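Local coordinates for protein response regulator aspartate phosphatase H (PDB 3Q15) that dephosphorylates the sporulation phosphotransferase Spo0F and also acts on the response regulator ComA, thereby helping to separate competence from sporulation in time, at residues A[202-206]-A[227-232]; A[241-246]-A[266-271]; A[283-288]-A[303-307]. One frame throughout, in Å; residues are numbered along the deposited sequence.

Contact 1 of 3, residues A[202-206]-A[227-232]; sequences LPHLE and NIANSY
Helix B of one tetratricopeptide repeat (TPR) lies here against helix A of the next, the inter-repeat packing by which a TPR array grows into a superhelix. Both segments are alpha-helical; they run nearly antiparallel, at 161° with a signed crossing angle of -161°, and their axes come within 9.7 Å. In register, the CA atoms of L205 and I228 are 6.0 Å apart and those of L202 and S231 6.5 Å. P203 has no amide hydrogen to give to the preceding turn, and helix 198-214 is kinked there. L205, whose CA-to-CB bond points toward 227-232, gives up the most surface. In its mt rotamer it brings CD1 to 3.3 Å from the backbone O of N227 and to 3.8 Å from CB of S231, while its CB lies 3.9 Å from CG1 of I228. S231 is small enough to let the leucine come this close to its helix. One turn earlier L202, in the tp rotamer, turns its methyls to I228 and Y232: CD1 is 4.0 Å from CG2 of I228 and lies over a face of the Y232 ring, and CD2 is 3.8 Å from CE2 of that ring. I228, mt, thus gives each leucine an apolar partner. L205 also packs on F186 and A189 of helix 178-194, the A helix of its own repeat, and NE2 of H204 is hydrogen-bonded to the C-terminal OXT of Y378 of the second RapH subunit. Beyond 227-232, I228 and A229 rest on H244 of helix 238-255.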
ATOM      1  N   LEU A 202     -21.110   7.630   5.619  1.00 39.32           N
ATOM      2  CA  LEU A 202     -22.504   7.953   5.342  1.00 43.07           C
ATOM      3  C   LEU A 202     -22.701   8.946   4.191  1.00 43.20           C
ATOM      4  O   LEU A 202     -23.537   8.713   3.317  1.00 41.64           O
ATOM      5  CB  LEU A 202     -23.217   8.440   6.610  1.00 47.15           C
ATOM      6  CG  LEU A 202     -24.717   8.728   6.458  1.00 50.55           C
ATOM      7  CD1 LEU A 202     -25.468   7.477   6.015  1.00 45.78           C
ATOM      8  CD2 LEU A 202     -25.293   9.282   7.754  1.00 52.95           C
ATOM      9  N   PRO A 203     -21.934  10.050   4.178  1.00 43.82           N
ATOM     10  CA  PRO A 203     -22.117  11.019   3.091  1.00 44.87           C
ATOM     11  C   PRO A 203     -21.949  10.375   1.718  1.00 43.68           C
ATOM     12  O   PRO A 203     -22.712  10.678   0.805  1.00 44.93           O
ATOM     13  CB  PRO A 203     -21.005  12.046   3.340  1.00 46.83           C
ATOM     14  CG  PRO A 203     -20.727  11.950   4.798  1.00 48.86           C
ATOM     15  CD  PRO A 203     -20.914  10.496   5.145  1.00 46.97           C
ATOM     16  N   HIS A 204     -20.974   9.483   1.579  1.00 45.25           N
ATOM     17  CA  HIS A 204     -20.734   8.829   0.296  1.00 40.97           C
ATOM     18  C   HIS A 204     -21.872   7.880  -0.065  1.00 39.06           C
ATOM     19  O   HIS A 204     -22.262   7.777  -1.228  1.00 37.28           O
ATOM     20  CB  HIS A 204     -19.385   8.104   0.304  1.00 39.98           C
ATOM     21  CG  HIS A 204     -18.230   9.008   0.599  1.00 43.53           C
ATOM     22  ND1 HIS A 204     -17.722   9.893  -0.329  1.00 42.25           N
ATOM     23  CD2 HIS A 204     -17.503   9.186   1.726  1.00 42.88           C
ATOM     24  CE1 HIS A 204     -16.724  10.568   0.211  1.00 43.08           C
ATOM     25  NE2 HIS A 204     -16.569  10.158   1.457  1.00 42.99           N
ATOM     26  N   LEU A 205     -22.413   7.197   0.937  1.00 41.87           N
ATOM     27  CA  LEU A 205     -23.548   6.314   0.705  1.00 43.17           C
ATOM     28  C   LEU A 205     -24.774   7.111   0.267  1.00 45.94           C
ATOM     29  O   LEU A 205     -25.563   6.646  -0.556  1.00 50.51           O
ATOM     30  CB  LEU A 205     -23.858   5.485   1.954  1.00 42.47           C
ATOM     31  CG  LEU A 205     -22.767   4.495   2.381  1.00 42.57           C
ATOM     32  CD1 LEU A 205     -23.203   3.707   3.606  1.00 42.03           C
ATOM     33  CD2 LEU A 205     -22.409   3.551   1.243  1.00 37.74           C
ATOM     34  N   GLU A 206     -24.928   8.315   0.807  1.00 44.17           N
ATOM     35  CA  GLU A 206     -26.062   9.157   0.436  1.00 47.08           C
ATOM     36  C   GLU A 206     -25.923   9.663  -0.997  1.00 45.08           C
ATOM     37  O   GLU A 206     -26.899   9.690  -1.747  1.00 48.63           O
ATOM     38  CB  GLU A 206     -26.227  10.321   1.415  1.00 51.18           C
ATOM     39  CG  GLU A 206     -26.663   9.896   2.813  1.00 57.13           C
ATOM     40  CD  GLU A 206     -26.752  11.058   3.788  1.00 62.16           C
ATOM     41  OE1 GLU A 206     -27.451  10.921   4.814  1.00 63.05           O
ATOM     42  OE2 GLU A 206     -26.121  12.105   3.533  1.00 66.56           O
ATOM     43  N   ASN A 227     -26.980  -0.230   2.408  1.00 43.13           N
ATOM     44  CA  ASN A 227     -25.707   0.270   2.906  1.00 42.57           C
ATOM     45  C   ASN A 227     -25.889   1.405   3.906  1.00 41.23           C
ATOM     46  O   ASN A 227     -25.196   1.466   4.921  1.00 40.22           O
ATOM     47  CB  ASN A 227     -24.806   0.699   1.744  1.00 46.15           C
ATOM     48  CG  ASN A 227     -24.280  -0.487   0.954  1.00 47.77           C
ATOM     49  OD1 ASN A 227     -24.361  -1.625   1.408  1.00 46.17           O
ATOM     50  ND2 ASN A 227     -23.731  -0.224  -0.225  1.00 49.82           N
ATOM     51  N   ILE A 228     -26.830   2.298   3.618  1.00 40.50           N
ATOM     52  CA  ILE A 228     -27.171   3.371   4.542  1.00 41.06           C
ATOM     53  C   ILE A 228     -27.688   2.801   5.865  1.00 41.86           C
ATOM     54  O   ILE A 228     -27.271   3.235   6.939  1.00 36.74           O
ATOM     55  CB  ILE A 228     -28.223   4.323   3.937  1.00 44.03           C
ATOM     56  CG1 ILE A 228     -27.644   5.032   2.711  1.00 46.54           C
ATOM     57  CG2 ILE A 228     -28.683   5.339   4.967  1.00 39.20           C
ATOM     58  CD1 ILE A 228     -28.634   5.903   1.984  1.00 47.49           C
ATOM     59  N   ALA A 229     -28.588   1.825   5.777  1.00 38.16           N
ATOM     60  CA  ALA A 229     -29.146   1.179   6.965  1.00 44.81           C
ATOM     61  C   ALA A 229     -28.064   0.519   7.827  1.00 46.95           C
ATOM     62  O   ALA A 229     -28.045   0.685   9.047  1.00 45.87           O
ATOM     63  CB  ALA A 229     -30.211   0.166   6.567  1.00 46.82           C
ATOM     64  N   ASN A 230     -27.168  -0.232   7.194  1.00 46.14           N
ATOM     65  CA  ASN A 230     -26.068  -0.852   7.926  1.00 46.76           C
ATOM     66  C   ASN A 230     -25.182   0.207   8.567  1.00 42.89           C
ATOM     67  O   ASN A 230     -24.654   0.014   9.663  1.00 39.68           O
ATOM     68  CB  ASN A 230     -25.233  -1.753   7.015  1.00 48.87           C
ATOM     69  CG  ASN A 230     -25.913  -3.074   6.720  1.00 55.10           C
ATOM     70  OD1 ASN A 230     -26.579  -3.645   7.581  1.00 56.92           O
ATOM     71  ND2 ASN A 230     -25.748  -3.566   5.497  1.00 57.50           N
ATOM     72  N   SER A 231     -25.020   1.327   7.874  1.00 36.12           N
ATOM     73  CA  SER A 231     -24.205   2.421   8.385  1.00 44.69           C
ATOM     74  C   SER A 231     -24.804   2.975   9.673  1.00 45.80           C
ATOM     75  O   SER A 231     -24.104   3.139  10.671  1.00 45.15           O
ATOM     76  CB  SER A 231     -24.077   3.529   7.338  1.00 42.39           C
ATOM     77  OG  SER A 231     -23.225   4.570   7.790  1.00 40.87           O
ATOM     78  N   TYR A 232     -26.104   3.266   9.639  1.00 43.99           N
ATOM     79  CA  TYR A 232     -26.823   3.752  10.812  1.00 44.25           C
ATOM     80  C   TYR A 232     -26.841   2.711  11.924  1.00 45.51           C
ATOM     81  O   TYR A 232     -26.690   3.044  13.100  1.00 45.83           O
ATOM     82  CB  TYR A 232     -28.264   4.123  10.453  1.00 44.59           C
ATOM     83  CG  TYR A 232     -28.434   5.465   9.775  1.00 46.62           C
ATOM     84  CD1 TYR A 232     -29.028   5.559   8.525  1.00 47.63           C
ATOM     85  CD2 TYR A 232     -28.018   6.641  10.391  1.00 46.12           C
ATOM     86  CE1 TYR A 232     -29.203   6.785   7.901  1.00 47.91           C
ATOM     87  CE2 TYR A 232     -28.187   7.875   9.772  1.00 46.98           C
ATOM     88  CZ  TYR A 232     -28.780   7.938   8.526  1.00 49.13           C
ATOM     89  OH  TYR A 232     -28.954   9.152   7.899  1.00 53.61           O
TER

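Contact 2 of 3, residues A[241-246]-A[266-271]; sequences AVEHFQ and GLSWTL
This is a TPR inter-repeat junction: helix 238-255, the B helix of predicted repeat 4, packs on helix 260-273, the A helix of repeat 5. Both segments are regular alpha helix, nearly antiparallel at 159° (signed crossing -159°), with axes 9.6 Å apart and the CA atoms of F245 and L267 5.7 Å apart. The second segment opens with G266, whose bare backbone lies under one face of the F245 ring, CZ of F245 being 3.5 Å from C of G266. Any side chain would collide here, since an ideal CB would sit 2.3 Å from CE1 of F245. L267, in the tp rotamer, is long and branched enough to meet several neighbours: its CD1 is 3.8 Å from CB of F245 and 4.1 Å from CG1 of V242, and its CD2 is 4.3 Å from CG of Q246. T270, chi1 m, serves two ends. OG1 donates a hydrogen bond of 2.8 Å to O of G266, one turn back, which satisfies the hydroxyl although it lies 3.1 Å from CE2 of F245; CG2 packs 4.1 Å from CB of A241. L271, mt, completes the seam, its CD2 lying 3.8 Å from CG2 of V242, a valine in the t rotamer.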
ATOM      1  N   ALA A 241     -31.703   3.207  11.093  1.00 50.81           N
ATOM      2  CA  ALA A 241     -31.343   1.918  10.520  1.00 48.28           C
ATOM      3  C   ALA A 241     -32.592   1.156  10.098  1.00 49.10           C
ATOM      4  O   ALA A 241     -32.720   0.737   8.947  1.00 50.45           O
ATOM      5  CB  ALA A 241     -30.540   1.105  11.513  1.00 46.75           C
ATOM      6  N   VAL A 242     -33.518   0.982  11.033  1.00 49.22           N
ATOM      7  CA  VAL A 242     -34.728   0.219  10.754  1.00 51.73           C
ATOM      8  C   VAL A 242     -35.527   0.875   9.640  1.00 55.28           C
ATOM      9  O   VAL A 242     -36.091   0.197   8.783  1.00 58.05           O
ATOM     10  CB  VAL A 242     -35.611   0.075  12.004  1.00 51.48           C
ATOM     11  CG1 VAL A 242     -37.023  -0.341  11.612  1.00 49.20           C
ATOM     12  CG2 VAL A 242     -34.996  -0.923  12.970  1.00 47.79           C
ATOM     13  N   GLU A 243     -35.562   2.203   9.658  1.00 54.32           N
ATOM     14  CA  GLU A 243     -36.273   2.965   8.643  1.00 59.23           C
ATOM     15  C   GLU A 243     -35.736   2.665   7.248  1.00 58.18           C
ATOM     16  O   GLU A 243     -36.498   2.417   6.311  1.00 60.36           O
ATOM     17  CB  GLU A 243     -36.159   4.459   8.938  1.00 62.03           C
ATOM     18  CG  GLU A 243     -36.707   5.348   7.847  1.00 70.88           C
ATOM     19  CD  GLU A 243     -36.645   6.811   8.221  1.00 77.45           C
ATOM     20  OE1 GLU A 243     -36.678   7.111   9.434  1.00 78.34           O
ATOM     21  OE2 GLU A 243     -36.557   7.657   7.305  1.00 80.07           O
ATOM     22  N   HIS A 244     -34.416   2.683   7.112  1.00 54.84           N
ATOM     23  CA  HIS A 244     -33.808   2.429   5.817  1.00 54.03           C
ATOM     24  C   HIS A 244     -33.863   0.956   5.432  1.00 53.19           C
ATOM     25  O   HIS A 244     -34.054   0.632   4.263  1.00 56.25           O
ATOM     26  CB  HIS A 244     -32.383   2.984   5.760  1.00 52.21           C
ATOM     27  CG  HIS A 244     -32.329   4.479   5.722  1.00 53.62           C
ATOM     28  ND1 HIS A 244     -32.463   5.259   6.849  1.00 50.89           N
ATOM     29  CD2 HIS A 244     -32.177   5.341   4.685  1.00 54.09           C
ATOM     30  CE1 HIS A 244     -32.383   6.535   6.513  1.00 51.72           C
ATOM     31  NE2 HIS A 244     -32.213   6.609   5.205  1.00 52.39           N
ATOM     32  N   PHE A 245     -33.712   0.065   6.410  1.00 50.24           N
ATOM     33  CA  PHE A 245     -33.861  -1.361   6.136  1.00 51.53           C
ATOM     34  C   PHE A 245     -35.205  -1.616   5.463  1.00 54.19           C
ATOM     35  O   PHE A 245     -35.283  -2.315   4.452  1.00 55.04           O
ATOM     36  CB  PHE A 245     -33.736  -2.202   7.414  1.00 51.36           C
ATOM     37  CG  PHE A 245     -32.317  -2.509   7.808  1.00 51.34           C
ATOM     38  CD1 PHE A 245     -31.458  -3.149   6.925  1.00 52.56           C
ATOM     39  CD2 PHE A 245     -31.846  -2.174   9.066  1.00 50.78           C
ATOM     40  CE1 PHE A 245     -30.149  -3.436   7.286  1.00 51.52           C
ATOM     41  CE2 PHE A 245     -30.541  -2.456   9.436  1.00 49.34           C
ATOM     42  CZ  PHE A 245     -29.690  -3.090   8.545  1.00 49.94           C
ATOM     43  N   GLN A 246     -36.260  -1.029   6.016  1.00 57.78           N
ATOM     44  CA  GLN A 246     -37.601  -1.224   5.477  1.00 62.69           C
ATOM     45  C   GLN A 246     -37.772  -0.585   4.100  1.00 60.21           C
ATOM     46  O   GLN A 246     -38.517  -1.094   3.262  1.00 61.77           O
ATOM     47  CB  GLN A 246     -38.655  -0.729   6.469  1.00 67.71           C
ATOM     48  CG  GLN A 246     -38.633  -1.516   7.774  1.00 72.16           C
ATOM     49  CD  GLN A 246     -39.679  -1.062   8.770  1.00 79.94           C
ATOM     50  OE1 GLN A 246     -40.234   0.032   8.657  1.00 83.90           O
ATOM     51  NE2 GLN A 246     -39.955  -1.907   9.759  1.00 80.52           N
ATOM     52  N   GLY A 266     -30.171  -7.907   8.194  1.00 45.45           N
ATOM     53  CA  GLY A 266     -29.812  -6.641   8.805  1.00 44.42           C
ATOM     54  C   GLY A 266     -30.952  -6.130   9.661  1.00 45.02           C
ATOM     55  O   GLY A 266     -30.762  -5.742  10.814  1.00 44.90           O
ATOM     56  N   LEU A 267     -32.149  -6.139   9.088  1.00 43.23           N
ATOM     57  CA  LEU A 267     -33.341  -5.714   9.800  1.00 43.95           C
ATOM     58  C   LEU A 267     -33.524  -6.527  11.081  1.00 44.00           C
ATOM     59  O   LEU A 267     -33.746  -5.968  12.153  1.00 44.76           O
ATOM     60  CB  LEU A 267     -34.570  -5.843   8.899  1.00 43.13           C
ATOM     61  CG  LEU A 267     -35.916  -5.359   9.445  1.00 45.69           C
ATOM     62  CD1 LEU A 267     -35.809  -3.949  10.010  1.00 46.98           C
ATOM     63  CD2 LEU A 267     -36.983  -5.422   8.364  1.00 44.28           C
ATOM     64  N   SER A 268     -33.418  -7.848  10.964  1.00 46.46           N
ATOM     65  CA  SER A 268     -33.608  -8.739  12.109  1.00 49.05           C
ATOM     66  C   SER A 268     -32.568  -8.508  13.203  1.00 44.31           C
ATOM     67  O   SER A 268     -32.911  -8.336  14.372  1.00 45.76           O
ATOM     68  CB  SER A 268     -33.585 -10.203  11.661  1.00 51.59           C
ATOM     69  OG  SER A 268     -34.676 -10.488  10.801  1.00 54.19           O
ATOM     70  N   TRP A 269     -31.297  -8.508  12.818  1.00 43.10           N
ATOM     71  CA  TRP A 269     -30.216  -8.297  13.769  1.00 44.54           C
ATOM     72  C   TRP A 269     -30.413  -6.976  14.503  1.00 45.57           C
ATOM     73  O   TRP A 269     -30.302  -6.911  15.725  1.00 48.12           O
ATOM     74  CB  TRP A 269     -28.870  -8.295  13.046  1.00 48.43           C
ATOM     75  CG  TRP A 269     -27.687  -8.324  13.965  1.00 52.66           C
ATOM     76  CD1 TRP A 269     -27.621  -8.904  15.199  1.00 58.76           C
ATOM     77  CD2 TRP A 269     -26.399  -7.745  13.725  1.00 54.30           C
ATOM     78  NE1 TRP A 269     -26.369  -8.727  15.738  1.00 61.01           N
ATOM     79  CE2 TRP A 269     -25.601  -8.017  14.855  1.00 57.43           C
ATOM     80  CE3 TRP A 269     -25.841  -7.024  12.664  1.00 55.16           C
ATOM     81  CZ2 TRP A 269     -24.276  -7.593  14.954  1.00 57.39           C
ATOM     82  CZ3 TRP A 269     -24.524  -6.603  12.763  1.00 56.49           C
ATOM     83  CH2 TRP A 269     -23.757  -6.889  13.901  1.00 57.34           C
ATOM     84  N   THR A 270     -30.709  -5.923  13.748  1.00 45.19           N
ATOM     85  CA  THR A 270     -30.909  -4.597  14.324  1.00 44.81           C
ATOM     86  C   THR A 270     -32.067  -4.586  15.310  1.00 48.95           C
ATOM     87  O   THR A 270     -31.987  -3.965  16.367  1.00 51.04           O
ATOM     88  CB  THR A 270     -31.170  -3.540  13.236  1.00 44.41           C
ATOM     89  OG1 THR A 270     -30.058  -3.503  12.334  1.00 46.41           O
ATOM     90  CG2 THR A 270     -31.348  -2.168  13.857  1.00 42.45           C
ATOM     91  N   LEU A 271     -33.145  -5.277  14.957  1.00 42.31           N
ATOM     92  CA  LEU A 271     -34.309  -5.353  15.821  1.00 46.39           C
ATOM     93  C   LEU A 271     -33.995  -6.123  17.101  1.00 49.11           C
ATOM     94  O   LEU A 271     -34.475  -5.771  18.177  1.00 45.16           O
ATOM     95  CB  LEU A 271     -35.486  -5.985  15.079  1.00 48.70           C
ATOM     96  CG  LEU A 271     -36.143  -5.079  14.037  1.00 48.94           C
ATOM     97  CD1 LEU A 271     -37.242  -5.810  13.275  1.00 47.66           C
ATOM     98  CD2 LEU A 271     -36.691  -3.824  14.702  1.00 48.92           C
TER

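Contact 3 of 3, residues A[283-288]-A[303-307]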
ATOM      1  N   PHE A 283     -39.244 -11.427  10.680  1.00 51.43           N
ATOM      2  CA  PHE A 283     -38.431 -11.208   9.492  1.00 50.45           C
ATOM      3  C   PHE A 283     -37.364 -12.287   9.346  1.00 48.33           C
ATOM      4  O   PHE A 283     -36.901 -12.564   8.241  1.00 51.66           O
ATOM      5  CB  PHE A 283     -37.809  -9.804   9.501  1.00 48.55           C
ATOM      6  CG  PHE A 283     -38.823  -8.689   9.481  1.00 50.58           C
ATOM      7  CD1 PHE A 283     -39.612  -8.471   8.362  1.00 52.44           C
ATOM      8  CD2 PHE A 283     -38.989  -7.860  10.581  1.00 50.74           C
ATOM      9  CE1 PHE A 283     -40.549  -7.451   8.338  1.00 54.75           C
ATOM     10  CE2 PHE A 283     -39.923  -6.835  10.564  1.00 55.89           C
ATOM     11  CZ  PHE A 283     -40.704  -6.630   9.440  1.00 55.96           C
ATOM     12  N   ILE A 284     -36.983 -12.899  10.462  1.00 47.11           N
ATOM     13  CA  ILE A 284     -36.054 -14.021  10.432  1.00 47.80           C
ATOM     14  C   ILE A 284     -36.672 -15.217   9.716  1.00 48.58           C
ATOM     15  O   ILE A 284     -36.060 -15.800   8.822  1.00 51.00           O
ATOM     16  CB  ILE A 284     -35.644 -14.458  11.846  1.00 46.23           C
ATOM     17  CG1 ILE A 284     -34.851 -13.350  12.536  1.00 44.51           C
ATOM     18  CG2 ILE A 284     -34.827 -15.738  11.780  1.00 43.17           C
ATOM     19  CD1 ILE A 284     -34.541 -13.647  13.983  1.00 45.83           C
ATOM     20  N   GLU A 285     -37.886 -15.583  10.115  1.00 47.68           N
ATOM     21  CA  GLU A 285     -38.586 -16.685   9.468  1.00 51.73           C
ATOM     22  C   GLU A 285     -38.860 -16.356   8.006  1.00 51.99           C
ATOM     23  O   GLU A 285     -38.853 -17.240   7.151  1.00 52.60           O
ATOM     24  CB  GLU A 285     -39.897 -17.006  10.192  1.00 56.69           C
ATOM     25  CG  GLU A 285     -39.716 -17.618  11.574  1.00 60.24           C
ATOM     26  CD  GLU A 285     -41.031 -18.067  12.190  1.00 68.64           C
ATOM     27  OE1 GLU A 285     -40.999 -18.885  13.134  1.00 69.95           O
ATOM     28  OE2 GLU A 285     -42.097 -17.602  11.730  1.00 71.85           O
ATOM     29  N   GLU A 286     -39.099 -15.080   7.723  1.00 55.16           N
ATOM     30  CA  GLU A 286     -39.366 -14.644   6.359  1.00 55.04           C
ATOM     31  C   GLU A 286     -38.129 -14.814   5.487  1.00 51.71           C
ATOM     32  O   GLU A 286     -38.224 -15.255   4.343  1.00 52.84           O
ATOM     33  CB  GLU A 286     -39.836 -13.186   6.336  1.00 55.66           C
ATOM     34  CG  GLU A 286     -40.136 -12.653   4.942  1.00 57.47           C
ATOM     35  CD  GLU A 286     -40.647 -11.218   4.952  1.00 60.30           C
ATOM     36  OE1 GLU A 286     -40.442 -10.514   3.942  1.00 61.13           O
ATOM     37  OE2 GLU A 286     -41.255 -10.794   5.958  1.00 60.57           O
ATOM     38  N   GLY A 287     -36.968 -14.466   6.035  1.00 46.18           N
ATOM     39  CA  GLY A 287     -35.716 -14.583   5.307  1.00 44.93           C
ATOM     40  C   GLY A 287     -35.320 -16.025   5.043  1.00 49.60           C
ATOM     41  O   GLY A 287     -34.751 -16.339   3.997  1.00 49.06           O
ATOM     42  N   LEU A 288     -35.616 -16.905   5.994  1.00 48.61           N
ATOM     43  CA  LEU A 288     -35.312 -18.325   5.843  1.00 52.23           C
ATOM     44  C   LEU A 288     -36.138 -18.973   4.732  1.00 54.54           C
ATOM     45  O   LEU A 288     -35.734 -19.982   4.157  1.00 55.55           O
ATOM     46  CB  LEU A 288     -35.528 -19.072   7.165  1.00 50.03           C
ATOM     47  CG  LEU A 288     -34.505 -18.817   8.273  1.00 47.82           C
ATOM     48  CD1 LEU A 288     -34.937 -19.469   9.580  1.00 46.46           C
ATOM     49  CD2 LEU A 288     -33.134 -19.320   7.851  1.00 48.00           C
ATOM     50  N   PHE A 303     -29.057 -16.460  10.136  1.00 47.28           N
ATOM     51  CA  PHE A 303     -30.440 -16.418  10.590  1.00 47.27           C
ATOM     52  C   PHE A 303     -30.631 -17.369  11.755  1.00 51.78           C
ATOM     53  O   PHE A 303     -31.228 -17.008  12.767  1.00 49.40           O
ATOM     54  CB  PHE A 303     -31.409 -16.775   9.466  1.00 48.74           C
ATOM     55  CG  PHE A 303     -31.810 -15.604   8.615  1.00 52.48           C
ATOM     56  CD1 PHE A 303     -32.510 -14.538   9.162  1.00 52.89           C
ATOM     57  CD2 PHE A 303     -31.505 -15.574   7.265  1.00 53.52           C
ATOM     58  CE1 PHE A 303     -32.889 -13.457   8.378  1.00 52.82           C
ATOM     59  CE2 PHE A 303     -31.881 -14.496   6.475  1.00 54.78           C
ATOM     60  CZ  PHE A 303     -32.573 -13.435   7.032  1.00 52.26           C
ATOM     61  N   LEU A 304     -30.121 -18.587  11.609  1.00 54.40           N
ATOM     62  CA  LEU A 304     -30.266 -19.593  12.652  1.00 51.80           C
ATOM     63  C   LEU A 304     -29.583 -19.156  13.946  1.00 50.17           C
ATOM     64  O   LEU A 304     -30.054 -19.468  15.041  1.00 48.80           O
ATOM     65  CB  LEU A 304     -29.725 -20.942  12.180  1.00 52.78           C
ATOM     66  CG  LEU A 304     -30.545 -21.609  11.073  1.00 56.16           C
ATOM     67  CD1 LEU A 304     -29.851 -22.861  10.557  1.00 58.24           C
ATOM     68  CD2 LEU A 304     -31.952 -21.929  11.570  1.00 57.95           C
ATOM     69  N   PHE A 305     -28.475 -18.431  13.822  1.00 47.38           N
ATOM     70  CA  PHE A 305     -27.775 -17.944  15.004  1.00 52.08           C
ATOM     71  C   PHE A 305     -28.588 -16.885  15.746  1.00 56.38           C
ATOM     72  O   PHE A 305     -28.603 -16.850  16.978  1.00 57.69           O
ATOM     73  CB  PHE A 305     -26.395 -17.389  14.656  1.00 53.18           C
ATOM     74  CG  PHE A 305     -25.633 -16.908  15.855  1.00 57.05           C
ATOM     75  CD1 PHE A 305     -24.887 -17.794  16.617  1.00 57.61           C
ATOM     76  CD2 PHE A 305     -25.687 -15.578  16.240  1.00 59.26           C
ATOM     77  CE1 PHE A 305     -24.194 -17.362  17.733  1.00 54.81           C
ATOM     78  CE2 PHE A 305     -24.994 -15.140  17.357  1.00 58.94           C
ATOM     79  CZ  PHE A 305     -24.248 -16.036  18.103  1.00 54.77           C
ATOM     80  N   LEU A 306     -29.252 -16.019  14.989  1.00 51.76           N
ATOM     81  CA  LEU A 306     -30.111 -15.000  15.574  1.00 52.99           C
ATOM     82  C   LEU A 306     -31.210 -15.638  16.403  1.00 55.86           C
ATOM     83  O   LEU A 306     -31.463 -15.227  17.536  1.00 60.09           O
ATOM     84  CB  LEU A 306     -30.736 -14.122  14.488  1.00 51.07           C
ATOM     85  CG  LEU A 306     -29.836 -13.070  13.858  1.00 49.37           C
ATOM     86  CD1 LEU A 306     -30.656 -12.159  12.959  1.00 46.02           C
ATOM     87  CD2 LEU A 306     -29.142 -12.271  14.943  1.00 51.37           C
ATOM     88  N   GLN A 307     -31.871 -16.638  15.829  1.00 55.55           N
ATOM     89  CA  GLN A 307     -32.933 -17.341  16.532  1.00 54.79           C
ATOM     90  C   GLN A 307     -32.412 -17.920  17.834  1.00 53.57           C
ATOM     91  O   GLN A 307     -33.059 -17.814  18.874  1.00 55.21           O
ATOM     92  CB  GLN A 307     -33.494 -18.475  15.675  1.00 59.42           C
ATOM     93  CG  GLN A 307     -34.386 -18.031  14.537  1.00 62.91           C
ATOM     94  CD  GLN A 307     -35.061 -19.205  13.857  1.00 65.00           C
ATOM     95  OE1 GLN A 307     -34.599 -20.341  13.957  1.00 62.71           O
ATOM     96  NE2 GLN A 307     -36.164 -18.938  13.170  1.00 68.44           N
TER
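F303 is the chief bump of this interface, and the hollow it fills is made by a missing side chain. Its ring lies flat against the backbone of 283-288, with L288 N, I284 O and G287 C over one face and CZ 3.8 Å from CA of G287. A CB on residue 287 would stand only 2.3 Å from CZ of F303, so glycine is what lets the phenylalanine come down onto the helix. Two aliphatic side chains flank the aromatic base: I284 sets CG2 3.7 Å from CD1 of F303, and L288 sets CD2 3.5 Å from CB of F303. I284, itself a second bump, enters the shallow groove of 303-307, its CD1 3.9 Å from CB of L306 and its CG2 3.6 Å from CG of Q307. The helices are nearly antiparallel, at 155° with axes 10.0 Å apart, and join the B helix of predicted TPR 5 to helix 299-310, continuing the stacking of helices along the array. On its other side 303-307 is covered through F305 by helices 316-328 and 332-348. At the margin Q307 lays its aliphatic stem on I284, with NE2 3.8 Å from CD1 of L288, a long side chain suited to an edge where polar atoms can face outward. With no hydrogen bond or salt bridge between the segments, their association rests on apolar contact and close fit of shape.

In the fold
The three contacts follow one another along the chain as successive seams of the TPR domain. Centres of contacts 1 and 2 are about 13 Å apart, as are those of contacts 2 and 3, while contacts 1 and 3 are about 24 Å apart and their nearest atoms about 11 Å. Neighbouring seams meet directly: OD1 of N230 is 3.3 Å from CZ of F245, and OG of S268 is 3.4 Å from CG1 of I284. These two pairs each join the paired helices of one repeat, whereas S268 and W269 also reach L306 on helix 299-310. No other chain of the complex, Spo0F included, touches contacts 2 or 3; contact 1 meets the second RapH subunit.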